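Side-chain contacts in putative NADPH-dependent oxidoreductase (Desulfitobacterium hafniense DCB-2, PDB 3DB2), which probably binds NADP(H) on its Rossmann domain and carries out hydride transfer to or from a substrate that is not established: residues M207-E210 with I214-N217; H185-L190 with L331-A336; A152-E157 with L256-W261; S327-A332 with V347-I352; P98-V101 with H105-R108. One frame throughout, in Å; residues are numbered along the deposited sequence.

Interaction 1: M207-E210 with I214-N217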
# COMPACT_ATOMS: atom_id res chain seq x y z
N MSE C 207 -0.33 14.03 -11.98
CA MSE C 207 -1.58 13.50 -12.45
C MSE C 207 -2.74 14.46 -12.13
O MSE C 207 -2.86 14.96 -11.01
CB MSE C 207 -1.95 12.14 -11.84
CG MSE C 207 -0.84 11.08 -11.88
SE MSE C 207 -1.73 9.33 -11.73
CE MSE C 207 -0.17 8.23 -11.31
N TYR C 208 -3.60 14.68 -13.11
CA TYR C 208 -4.87 15.37 -12.90
C TYR C 208 -4.58 16.76 -12.35
O TYR C 208 -5.23 17.26 -11.45
CB TYR C 208 -5.80 14.59 -11.95
CG TYR C 208 -5.90 13.15 -12.45
CD1 TYR C 208 -6.14 12.92 -13.80
CD2 TYR C 208 -5.74 12.07 -11.60
CE1 TYR C 208 -6.23 11.65 -14.31
CE2 TYR C 208 -5.83 10.80 -12.11
CZ TYR C 208 -6.07 10.58 -13.45
OH TYR C 208 -6.16 9.30 -13.93
N THR C 209 -3.56 17.42 -12.92
CA THR C 209 -3.17 18.71 -12.37
C THR C 209 -2.65 19.67 -13.44
O THR C 209 -2.20 19.25 -14.51
CB THR C 209 -2.09 18.54 -11.30
OG1 THR C 209 -1.78 19.82 -10.72
CG2 THR C 209 -0.82 18.03 -11.94
N GLU C 210 -2.70 20.96 -13.12
CA GLU C 210 -2.13 21.99 -13.99
C GLU C 210 -0.69 22.28 -13.61
O GLU C 210 -0.00 23.00 -14.34
CB GLU C 210 -2.99 23.26 -13.93
CG GLU C 210 -4.49 23.01 -13.82
CD GLU C 210 -5.32 23.59 -14.95
OE1 GLU C 210 -5.67 24.79 -14.91
OE2 GLU C 210 -5.67 22.84 -15.90
N ILE C 214 5.42 16.57 -9.61
CA ILE C 214 4.79 15.27 -9.25
C ILE C 214 3.61 15.52 -8.36
O ILE C 214 3.71 16.39 -7.46
CB ILE C 214 5.88 14.39 -8.57
CG1 ILE C 214 6.89 13.86 -9.58
CG2 ILE C 214 5.22 13.31 -7.74
CD1 ILE C 214 8.16 13.26 -9.02
N THR C 215 2.48 14.85 -8.53
CA THR C 215 1.40 14.90 -7.56
C THR C 215 0.96 13.54 -7.00
O THR C 215 0.08 13.55 -6.14
CB THR C 215 0.14 15.58 -8.12
OG1 THR C 215 -0.42 14.97 -9.27
CG2 THR C 215 0.50 17.00 -8.59
N VAL C 216 1.57 12.48 -7.52
CA VAL C 216 1.23 11.10 -7.13
C VAL C 216 2.51 10.28 -7.08
O VAL C 216 3.24 10.24 -8.07
CB VAL C 216 0.24 10.46 -8.11
CG1 VAL C 216 0.00 8.98 -7.76
CG2 VAL C 216 -1.10 11.18 -8.15
N ASN C 217 2.81 9.69 -5.94
CA ASN C 217 3.94 8.85 -5.72
C ASN C 217 3.48 7.51 -5.07
O ASN C 217 2.54 7.53 -4.28
CB ASN C 217 5.04 9.37 -4.80
CG ASN C 217 5.63 10.70 -5.24
OD1 ASN C 217 6.49 10.73 -6.10
ND2 ASN C 217 5.12 11.72 -4.57
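M207, a selenomethionine, lies across V216 at about a right angle, whereas T209 and T215 reach toward each other tip to tip. The two pairs divide the contact between them. In the first, the M207 chain runs out extended beyond CG, which is long enough to bring both branches of the valine into use: V216 CG2 rests against M207 CG at 3.7 Å, and V216 CG1 meets the terminal methyl, M207 CE, at 3.6 Å. The selenium sits a little farther back. In the second, the closest touch is methyl to methyl, T209 CG2 to T215 CG2 at 3.7 Å.

Between these apolar patches lies the polar link. The T215 hydroxyl is held between its own backbone N and carbonyl carbon (chi1 59°), and there OG1 accepts the backbone N-H of M207, with T215 OG1 to M207 N at 2.9 Å and an almost straight N-H...O angle of 169°. The other hydroxyl, T209 OG1, turns to G159 O and to the backbone N of V211. The second subunit packs close by: its Q228 touches M207, its S148 touches V216, and its V147 O is hydrogen-bonded to the Y208 hydroxyl.

The loop thus folds back on the start of the next strand in a long hairpin joining strands 197-205 and 216-223, and T215 with V216, both facing K205, form a classic beta bulge.

Interaction 2: H185-L190 with L331-A336; sequences HQIDNL and LAVVLA
I187 sets its CG1 anti to the carbonyl carbon, beside the backbone N (chi1 -63°), and then runs on extended to CD1 (chi2 172°), which drives the end of the side chain straight at the helix opposite. V333 answers with CG1 anti to its own backbone N (chi1 177°), which puts V333 CG1 in front of I187 CD1; the two side chains approach tip to tip. V334, one residue on, is met differently: its side chain crosses that of I187 at about a right angle.

The touching is done by methyl groups. I187 CD1 fits between the two valines, 3.6 Å from V333 CG1 and 3.5 Å from V334 CG2. The other branch, I187 CG2, leans on the same V333, at 3.8 Å from its CB. No hydrogen bond crosses here, and all three residues are buried: between 185-190 and 331-336 the contact is one isoleucine set against a pair of valines.

Polar groups of helix 183-194 find partners of their own. N189 ND2 gives a hydrogen bond to Q186 OE1 one turn back, 3.0 Å long, arriving from above the carbonyl plane, and it also bonds S126 OG. D188 OD1 accepts from N330 ND2 of helix 324-343, a polar link next to the apolar patch, while D188 OD2 pairs with R127 in a salt bridge.

Helix 183-194 rests on the large mixed sheet, with L231 of strand 228-234 under I187 and F241 and I243 of strand 240-247 under Q186 and N189. Helix 324-343 lies beyond it, and there A332 and A336 receive helix 349-353.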
# COMPACT_ATOMS: atom_id res chain seq x y z
N HIS C 185 5.81 13.37 7.08
CA HIS C 185 5.11 12.94 8.29
C HIS C 185 5.18 11.41 8.43
O HIS C 185 5.59 10.89 9.48
CB HIS C 185 3.65 13.32 8.28
CG HIS C 185 3.30 14.75 8.44
ND1 HIS C 185 2.99 15.32 9.66
CD2 HIS C 185 3.20 15.74 7.52
CE1 HIS C 185 2.72 16.59 9.48
NE2 HIS C 185 2.84 16.87 8.19
N GLN C 186 4.78 10.76 7.34
CA GLN C 186 4.79 9.28 7.34
C GLN C 186 6.19 8.70 7.30
O GLN C 186 6.45 7.66 7.95
CB GLN C 186 3.92 8.73 6.20
CG GLN C 186 2.45 9.08 6.40
CD GLN C 186 1.74 8.22 7.43
OE1 GLN C 186 2.26 7.82 8.48
NE2 GLN C 186 0.48 7.96 7.14
N ILE C 187 7.13 9.32 6.59
CA ILE C 187 8.53 8.92 6.68
C ILE C 187 9.06 8.95 8.10
O ILE C 187 9.76 8.03 8.58
CB ILE C 187 9.40 9.79 5.75
CG1 ILE C 187 8.95 9.54 4.29
CG2 ILE C 187 10.88 9.56 5.97
CD1 ILE C 187 9.60 10.49 3.32
N ASP C 188 8.74 10.00 8.85
CA ASP C 188 9.12 10.05 10.26
C ASP C 188 8.38 8.96 11.03
O ASP C 188 9.06 8.28 11.83
CB ASP C 188 8.86 11.42 10.86
CG ASP C 188 9.45 11.44 12.28
OD1 ASP C 188 10.70 11.45 12.40
OD2 ASP C 188 8.63 11.43 13.21
N ASN C 189 7.08 8.79 10.80
CA ASN C 189 6.39 7.70 11.50
C ASN C 189 7.05 6.37 11.23
O ASN C 189 7.19 5.55 12.14
CB ASN C 189 4.91 7.64 11.12
CG ASN C 189 4.16 8.81 11.73
OD1 ASN C 189 4.61 9.41 12.71
ND2 ASN C 189 3.00 9.10 11.14
N LEU C 190 7.46 6.11 10.00
CA LEU C 190 8.03 4.83 9.60
C LEU C 190 9.37 4.54 10.27
O LEU C 190 9.67 3.44 10.71
CB LEU C 190 8.20 4.78 8.07
CG LEU C 190 6.88 4.59 7.30
CD1 LEU C 190 7.06 4.90 5.82
CD2 LEU C 190 6.38 3.18 7.51
N LEU C 331 14.49 13.77 5.43
CA LEU C 331 14.63 14.46 4.16
C LEU C 331 15.32 13.59 3.10
O LEU C 331 14.98 13.62 1.93
CB LEU C 331 15.49 15.71 4.32
CG LEU C 331 15.86 16.49 3.04
CD1 LEU C 331 14.57 16.95 2.36
CD2 LEU C 331 16.81 17.64 3.41
N ALA C 332 16.33 12.85 3.55
CA ALA C 332 17.10 11.97 2.69
C ALA C 332 16.22 10.92 2.02
O ALA C 332 16.45 10.54 0.88
CB ALA C 332 18.19 11.29 3.52
N VAL C 333 15.19 10.43 2.71
CA VAL C 333 14.24 9.53 2.07
C VAL C 333 13.56 10.22 0.89
O VAL C 333 13.41 9.67 -0.20
CB VAL C 333 13.22 8.99 3.09
CG1 VAL C 333 12.14 8.11 2.51
CG2 VAL C 333 13.97 8.17 4.15
N VAL C 334 13.13 11.48 1.11
CA VAL C 334 12.47 12.23 0.06
C VAL C 334 13.45 12.44 -1.09
O VAL C 334 13.06 12.26 -2.25
CB VAL C 334 11.90 13.57 0.58
CG1 VAL C 334 11.30 14.39 -0.58
CG2 VAL C 334 10.81 13.36 1.63
N LEU C 335 14.70 12.80 -0.79
CA LEU C 335 15.63 13.09 -1.89
C LEU C 335 15.96 11.80 -2.65
O LEU C 335 16.12 11.81 -3.88
CB LEU C 335 16.87 13.79 -1.37
CG LEU C 335 16.66 15.13 -0.65
CD1 LEU C 335 17.96 15.62 -0.02
CD2 LEU C 335 16.08 16.19 -1.58
N ALA C 336 16.03 10.70 -1.91
CA ALA C 336 16.37 9.42 -2.58
C ALA C 336 15.25 9.01 -3.51
O ALA C 336 15.51 8.46 -4.59
CB ALA C 336 16.66 8.39 -1.51

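Interaction 3: A152-E157 with L256-W261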
# COMPACT_ATOMS: atom_id res chain seq x y z
N ALA C 152 1.80 2.88 4.50
CA ALA C 152 1.44 4.20 5.01
C ALA C 152 0.89 5.03 3.85
O ALA C 152 1.39 4.88 2.73
CB ALA C 152 2.64 4.89 5.63
N VAL C 153 -0.12 5.85 4.10
CA VAL C 153 -0.68 6.66 3.02
C VAL C 153 -0.94 8.06 3.56
O VAL C 153 -1.43 8.16 4.68
CB VAL C 153 -1.99 6.09 2.47
CG1 VAL C 153 -2.64 7.01 1.45
CG2 VAL C 153 -1.75 4.71 1.87
N PHE C 154 -0.63 9.08 2.78
CA PHE C 154 -1.05 10.43 3.17
C PHE C 154 -1.42 11.11 1.82
O PHE C 154 -0.61 11.28 0.94
CB PHE C 154 -0.03 11.17 3.97
CG PHE C 154 -0.52 12.42 4.72
CD1 PHE C 154 -1.78 12.93 4.54
CD2 PHE C 154 0.35 13.05 5.61
CE1 PHE C 154 -2.25 14.06 5.21
CE2 PHE C 154 -0.09 14.18 6.29
CZ PHE C 154 -1.36 14.68 6.07
N SER C 155 -2.70 11.44 1.71
CA SER C 155 -3.23 12.04 0.51
C SER C 155 -4.30 13.10 0.81
O SER C 155 -4.95 13.11 1.86
CB SER C 155 -3.88 11.00 -0.41
OG SER C 155 -5.11 10.55 0.14
N ASN C 156 -4.47 13.97 -0.16
CA ASN C 156 -5.55 14.96 -0.18
C ASN C 156 -5.66 15.49 -1.61
O ASN C 156 -4.93 15.08 -2.52
CB ASN C 156 -5.33 16.02 0.88
CG ASN C 156 -4.18 16.96 0.59
OD1 ASN C 156 -3.78 17.24 -0.53
ND2 ASN C 156 -3.66 17.44 1.71
N GLU C 157 -6.62 16.38 -1.83
CA GLU C 157 -6.95 16.76 -3.21
C GLU C 157 -6.25 18.04 -3.61
O GLU C 157 -6.65 18.69 -4.59
CB GLU C 157 -8.48 16.87 -3.22
CG GLU C 157 -8.91 18.13 -2.51
CD GLU C 157 -9.21 18.03 -1.03
OE1 GLU C 157 -8.69 17.13 -0.33
OE2 GLU C 157 -9.99 18.90 -0.57
N LEU C 256 -6.63 8.14 10.31
CA LEU C 256 -6.83 9.44 10.96
C LEU C 256 -7.58 10.41 10.06
O LEU C 256 -7.31 10.42 8.86
CB LEU C 256 -5.48 10.01 11.35
CG LEU C 256 -5.44 11.46 11.84
CD1 LEU C 256 -6.01 11.49 13.26
CD2 LEU C 256 -4.01 11.96 11.72
N ASP C 257 -8.50 11.20 10.62
CA ASP C 257 -9.14 12.30 9.92
C ASP C 257 -8.25 13.53 10.08
O ASP C 257 -8.34 14.19 11.12
CB ASP C 257 -10.51 12.65 10.48
CG ASP C 257 -11.19 13.77 9.73
OD1 ASP C 257 -10.62 14.36 8.79
OD2 ASP C 257 -12.37 14.01 10.07
N PHE C 258 -7.42 13.77 9.09
CA PHE C 258 -6.39 14.80 9.15
C PHE C 258 -6.98 16.21 9.30
O PHE C 258 -6.25 17.17 9.62
CB PHE C 258 -5.45 14.73 7.92
CG PHE C 258 -4.15 15.46 8.22
CD1 PHE C 258 -3.14 14.83 8.93
CD2 PHE C 258 -3.95 16.78 7.82
CE1 PHE C 258 -1.96 15.50 9.21
CE2 PHE C 258 -2.78 17.46 8.10
CZ PHE C 258 -1.79 16.81 8.82
N SER C 259 -8.27 16.34 9.08
CA SER C 259 -8.95 17.62 9.20
C SER C 259 -8.95 18.06 10.65
O SER C 259 -9.12 19.28 10.88
CB SER C 259 -10.35 17.54 8.60
OG SER C 259 -11.25 16.81 9.39
N TRP C 260 -8.72 17.16 11.59
CA TRP C 260 -8.61 17.52 13.00
C TRP C 260 -7.18 17.67 13.51
O TRP C 260 -6.96 17.80 14.72
CB TRP C 260 -9.35 16.49 13.87
CG TRP C 260 -10.82 16.63 13.62
CD1 TRP C 260 -11.56 16.09 12.61
CD2 TRP C 260 -11.70 17.39 14.46
NE1 TRP C 260 -12.88 16.49 12.78
CE2 TRP C 260 -12.98 17.28 13.89
CE3 TRP C 260 -11.51 18.15 15.63
CZ2 TRP C 260 -14.05 17.92 14.50
CZ3 TRP C 260 -12.59 18.78 16.21
CH2 TRP C 260 -13.87 18.66 15.64
N TRP C 261 -6.21 17.69 12.63
CA TRP C 261 -4.82 17.89 12.96
C TRP C 261 -4.57 19.16 13.80
O TRP C 261 -3.90 19.10 14.83
CB TRP C 261 -4.02 17.97 11.66
CG TRP C 261 -2.55 17.88 11.86
CD1 TRP C 261 -1.69 18.93 11.71
CD2 TRP C 261 -1.75 16.76 12.24
NE1 TRP C 261 -0.41 18.52 11.97
CE2 TRP C 261 -0.41 17.20 12.29
CE3 TRP C 261 -2.03 15.42 12.53
CZ2 TRP C 261 0.65 16.36 12.63
CZ3 TRP C 261 -0.98 14.57 12.87
CH2 TRP C 261 0.34 15.05 12.91
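F154 drives the edge of its ring into the face of F258, and this one aromatic pair makes the whole contact. The packing is tight: F154 CZ stands 3.2 Å above the plane of the F258 ring, over its centre, and comes within 3.3 Å of F258 CE1. The planes are inclined at 54°, with centroids 4.5 Å apart, an edge-to-face pair tilted well away from perpendicular. Having CG anti to its backbone N (chi1 -164°), F154 extends across the gap to F258 although the backbones stay far apart. The opposite face of F258 is closed by W261 CB, 3.7 Å above the plane, so the ring is sandwiched. F241 adds a second edge-to-face partner for F154.

Beyond the rings the two segments separate. N156 comes no nearer than 6.2 Å to 256-261 and is partly exposed, and S259 faces solvent. There the order is local: S259 OG and S259 N reach D257 OD1 from the same face of its carboxylate, at 2.6 and 3.1 Å.

Strand 147-155 thereby meets the loop that leaves strand 250-256, where D257 makes an Asx turn leading into the 3-10 segment 258-259.

Interaction 4: S327-A332 with V347-I352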
# COMPACT_ATOMS: atom_id res chain seq x y z
N SER C 327 16.23 14.27 11.60
CA SER C 327 15.41 15.03 10.64
C SER C 327 15.99 14.93 9.24
O SER C 327 15.25 14.77 8.25
CB SER C 327 15.31 16.50 11.05
OG SER C 327 14.82 16.60 12.37
N LEU C 328 17.32 15.02 9.18
CA LEU C 328 18.05 14.92 7.92
C LEU C 328 17.75 13.55 7.32
O LEU C 328 17.60 13.46 6.11
CB LEU C 328 19.54 15.16 8.13
CG LEU C 328 20.44 15.29 6.91
CD1 LEU C 328 21.66 16.13 7.24
CD2 LEU C 328 20.88 13.95 6.36
N ARG C 329 17.65 12.49 8.13
CA ARG C 329 17.38 11.18 7.57
C ARG C 329 16.00 11.14 6.92
O ARG C 329 15.81 10.46 5.93
CB ARG C 329 17.45 10.08 8.62
CG ARG C 329 18.76 9.32 8.71
CD ARG C 329 18.56 7.94 9.32
NE ARG C 329 19.30 6.89 8.65
CZ ARG C 329 18.89 6.13 7.65
NH1 ARG C 329 17.69 6.28 7.11
NH2 ARG C 329 19.72 5.20 7.17
N ASN C 330 15.06 11.89 7.49
CA ASN C 330 13.72 11.95 6.88
C ASN C 330 13.77 12.65 5.54
O ASN C 330 13.17 12.23 4.53
CB ASN C 330 12.74 12.66 7.83
CG ASN C 330 12.43 11.87 9.09
OD1 ASN C 330 12.65 10.66 9.08
ND2 ASN C 330 11.92 12.57 10.10
N LEU C 331 14.49 13.77 5.43
CA LEU C 331 14.63 14.46 4.16
C LEU C 331 15.32 13.59 3.10
O LEU C 331 14.98 13.62 1.93
CB LEU C 331 15.49 15.71 4.32
CG LEU C 331 15.86 16.49 3.04
CD1 LEU C 331 14.57 16.95 2.36
CD2 LEU C 331 16.81 17.64 3.41
N ALA C 332 16.33 12.85 3.55
CA ALA C 332 17.10 11.97 2.69
C ALA C 332 16.22 10.92 2.02
O ALA C 332 16.45 10.54 0.88
CB ALA C 332 18.19 11.29 3.52
N VAL C 347 17.67 3.55 -4.81
CA VAL C 347 18.68 4.49 -4.35
C VAL C 347 18.95 4.25 -2.88
O VAL C 347 17.98 4.22 -2.10
CB VAL C 347 18.22 5.95 -4.53
CG1 VAL C 347 19.25 6.89 -3.90
CG2 VAL C 347 18.01 6.24 -6.01
N GLU C 348 20.22 4.06 -2.56
CA GLU C 348 20.67 3.85 -1.18
C GLU C 348 20.57 5.20 -0.46
O GLU C 348 20.92 6.24 -0.99
CB GLU C 348 22.08 3.31 -1.08
CG GLU C 348 22.37 2.02 -1.84
CD GLU C 348 21.52 0.87 -1.32
OE1 GLU C 348 21.66 0.53 -0.12
OE2 GLU C 348 20.73 0.36 -2.13
N ILE C 349 20.11 5.20 0.78
CA ILE C 349 20.11 6.45 1.54
C ILE C 349 21.54 6.93 1.75
O ILE C 349 21.83 8.12 1.86
CB ILE C 349 19.40 6.24 2.88
CG1 ILE C 349 17.96 5.73 2.76
CG2 ILE C 349 19.44 7.53 3.69
CD1 ILE C 349 17.03 6.73 2.09
N ALA C 350 22.51 6.01 1.80
CA ALA C 350 23.89 6.46 2.00
C ALA C 350 24.39 7.34 0.85
O ALA C 350 25.22 8.23 1.04
CB ALA C 350 24.80 5.24 2.15
N GLU C 351 23.86 7.11 -0.33
CA GLU C 351 24.20 7.82 -1.55
C GLU C 351 23.87 9.30 -1.43
O GLU C 351 24.41 10.22 -2.05
CB GLU C 351 23.44 7.29 -2.75
CG GLU C 351 23.89 5.99 -3.36
CD GLU C 351 23.03 5.75 -4.61
OE1 GLU C 351 23.04 6.75 -5.37
OE2 GLU C 351 22.39 4.67 -4.75
N ILE C 352 22.88 9.57 -0.59
CA ILE C 352 22.37 10.93 -0.41
C ILE C 352 23.18 11.54 0.73
O ILE C 352 23.73 12.62 0.61
CB ILE C 352 20.88 10.96 -0.04
CG1 ILE C 352 19.93 10.42 -1.11
CG2 ILE C 352 20.45 12.38 0.36
CD1 ILE C 352 19.94 11.25 -2.39
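R329 NH2 is gripped twice, by the carboxylate of E224 in a salt bridge and by V197 O in a hydrogen bond, and the guanidinium thus anchored offers one face to I349. I349 CG2 lies over that face, 4.0 Å from R329 NH1, the two side chains crossing at about a right angle. A second conformer of R329 was modelled, so this holds for one of the two.

The apolar part centres on A332. Its CB has I349 CG2 and I352 CG2 each at 4.0 Å, methyls one helical turn apart. With CG1 of both isoleucines beside the backbone N and anti to the carbonyl carbon (chi1 -57° and -64°), CG2 is left anti to the backbone N and faces the alanine, while I352 CG1 comes to 4.0 Å from the A332 carbonyl oxygen. These are easy van der Waals distances.

Within 347-352, the backbone N of E348 donates to E351 OE2 at 3.1 Å, reaching it from above the carboxylate plane; R345 also holds E351, by a salt bridge.

The short helix 349-353 thus docks on helix 324-343 straight after strand 347-348, the outermost strand beside 197-205, and L328, which also touches I353, carries helix 324-343 onto L103 and A106 of helix 103-116.

Interaction 5: P98-V101 with H105-R108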
# COMPACT_ATOMS: atom_id res chain seq x y z
N PRO C 98 9.85 20.00 7.15
CA PRO C 98 11.09 19.18 6.80
C PRO C 98 12.06 20.15 7.49
O PRO C 98 11.73 21.35 7.47
CB PRO C 98 11.15 19.06 5.33
CG PRO C 98 10.41 20.26 4.85
CD PRO C 98 9.34 20.53 5.85
N ILE C 99 13.13 19.63 8.03
CA ILE C 99 14.26 20.44 8.48
C ILE C 99 14.62 21.45 7.40
O ILE C 99 14.90 22.62 7.70
CB ILE C 99 15.44 19.54 8.84
CG1 ILE C 99 16.69 20.34 9.19
CG2 ILE C 99 15.80 18.54 7.76
CD1 ILE C 99 17.69 19.50 9.97
N SER C 100 14.58 21.03 6.14
CA SER C 100 14.77 21.85 4.97
C SER C 100 14.33 21.07 3.74
O SER C 100 13.97 19.91 3.90
CB SER C 100 16.25 22.22 4.83
OG SER C 100 17.09 21.11 4.64
N VAL C 101 14.38 21.64 2.55
CA VAL C 101 14.18 20.81 1.36
C VAL C 101 15.48 20.51 0.65
O VAL C 101 15.53 19.64 -0.25
CB VAL C 101 13.13 21.44 0.43
CG1 VAL C 101 11.77 21.18 1.07
CG2 VAL C 101 13.33 22.93 0.20
N HIS C 105 21.36 22.70 3.13
CA HIS C 105 20.69 23.41 4.20
C HIS C 105 20.56 22.50 5.41
O HIS C 105 20.78 22.94 6.54
CB HIS C 105 19.36 23.92 3.70
CG HIS C 105 19.41 25.12 2.82
ND1 HIS C 105 18.27 25.85 2.51
CD2 HIS C 105 20.44 25.75 2.21
CE1 HIS C 105 18.61 26.86 1.73
NE2 HIS C 105 19.92 26.83 1.52
N ALA C 106 20.19 21.23 5.18
CA ALA C 106 20.05 20.33 6.33
C ALA C 106 21.40 20.21 7.00
O ALA C 106 21.51 20.17 8.22
CB ALA C 106 19.54 18.96 5.92
N GLN C 107 22.45 20.11 6.16
CA GLN C 107 23.81 19.98 6.70
C GLN C 107 24.23 21.25 7.43
O GLN C 107 24.91 21.23 8.45
CB GLN C 107 24.79 19.67 5.55
CG GLN C 107 24.66 18.25 5.06
CD GLN C 107 25.52 17.95 3.84
OE1 GLN C 107 25.78 18.80 2.99
NE2 GLN C 107 25.94 16.69 3.77
N ARG C 108 23.82 22.41 6.93
CA ARG C 108 24.18 23.64 7.62
C ARG C 108 23.55 23.64 9.00
O ARG C 108 24.16 24.13 9.94
CB ARG C 108 23.72 24.85 6.81
CG ARG C 108 24.76 25.26 5.76
CD ARG C 108 24.16 26.16 4.70
NE ARG C 108 23.64 27.40 5.28
CZ ARG C 108 22.90 28.29 4.62
NH1 ARG C 108 22.61 28.07 3.35
NH2 ARG C 108 22.47 29.39 5.23
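Van der Waals contacts come first: S100 and I99 pack against the first turns of helix 103-116, at H105 and A106. S100 CB meets H105 CB at 3.7 Å, carbon to carbon, while the end of H105 leads away from the loop; H105 also touches A80 of helix 79-88. I99 adds a lighter touch, its CG2 branch 4.2 Å from A106 CB. A106 CB also has S100 OG at 3.5 Å, and the small methyl thus faces the serine oxygen and the isoleucine branch together.

Polar contacts form a second group, and they are not where proximity alone would put them. With OG lodged between its backbone N and carbonyl carbon (chi1 63°), S100 brings the oxygen to 3.1 Å from A106 N, but the angle is poor and no hydrogen bond is made. The hydroxyl bonds instead to S102 O, a backbone oxygen of the short link between the two segments.

Backing from another helix is the third group. S327, L328 and L331 of helix 324-343 lie against I99, S100 and A106.

The cis peptide bond before P98 turns the chain in this loop, consistent with the Glu-Lys-Pro motif of the family. Chemically, shape does the work across the contact: close carbon packing seats the loop on the helix, and the one serine hydroxyl in the interface spends its bond on S102 O, just ahead of the helical segment, and not on the backbone N of A106 that lies so near.

In the fold
Along the chain, interaction 5 closes first, a short loop inside the Rossmann domain between strand 92-96 and helix 103-116. Interaction 3 opens next at strand 147-155 and interaction 2 at helix 183-194. Both loops enclose interaction 1, the hairpin at the subunit interface. Interaction 3 closes at 256-261, before interaction 2 closes at 331-336, so these two cross, and they touch through Q186 and H185. Interaction 4 starts on helix 324-343, sharing L331 and A332 with interaction 2, and closes near the C terminus. That helix also packs on interaction 5, joining the Rossmann domain to the mixed-sheet domain; the centres of interactions 3 and 5 are 24 Å apart.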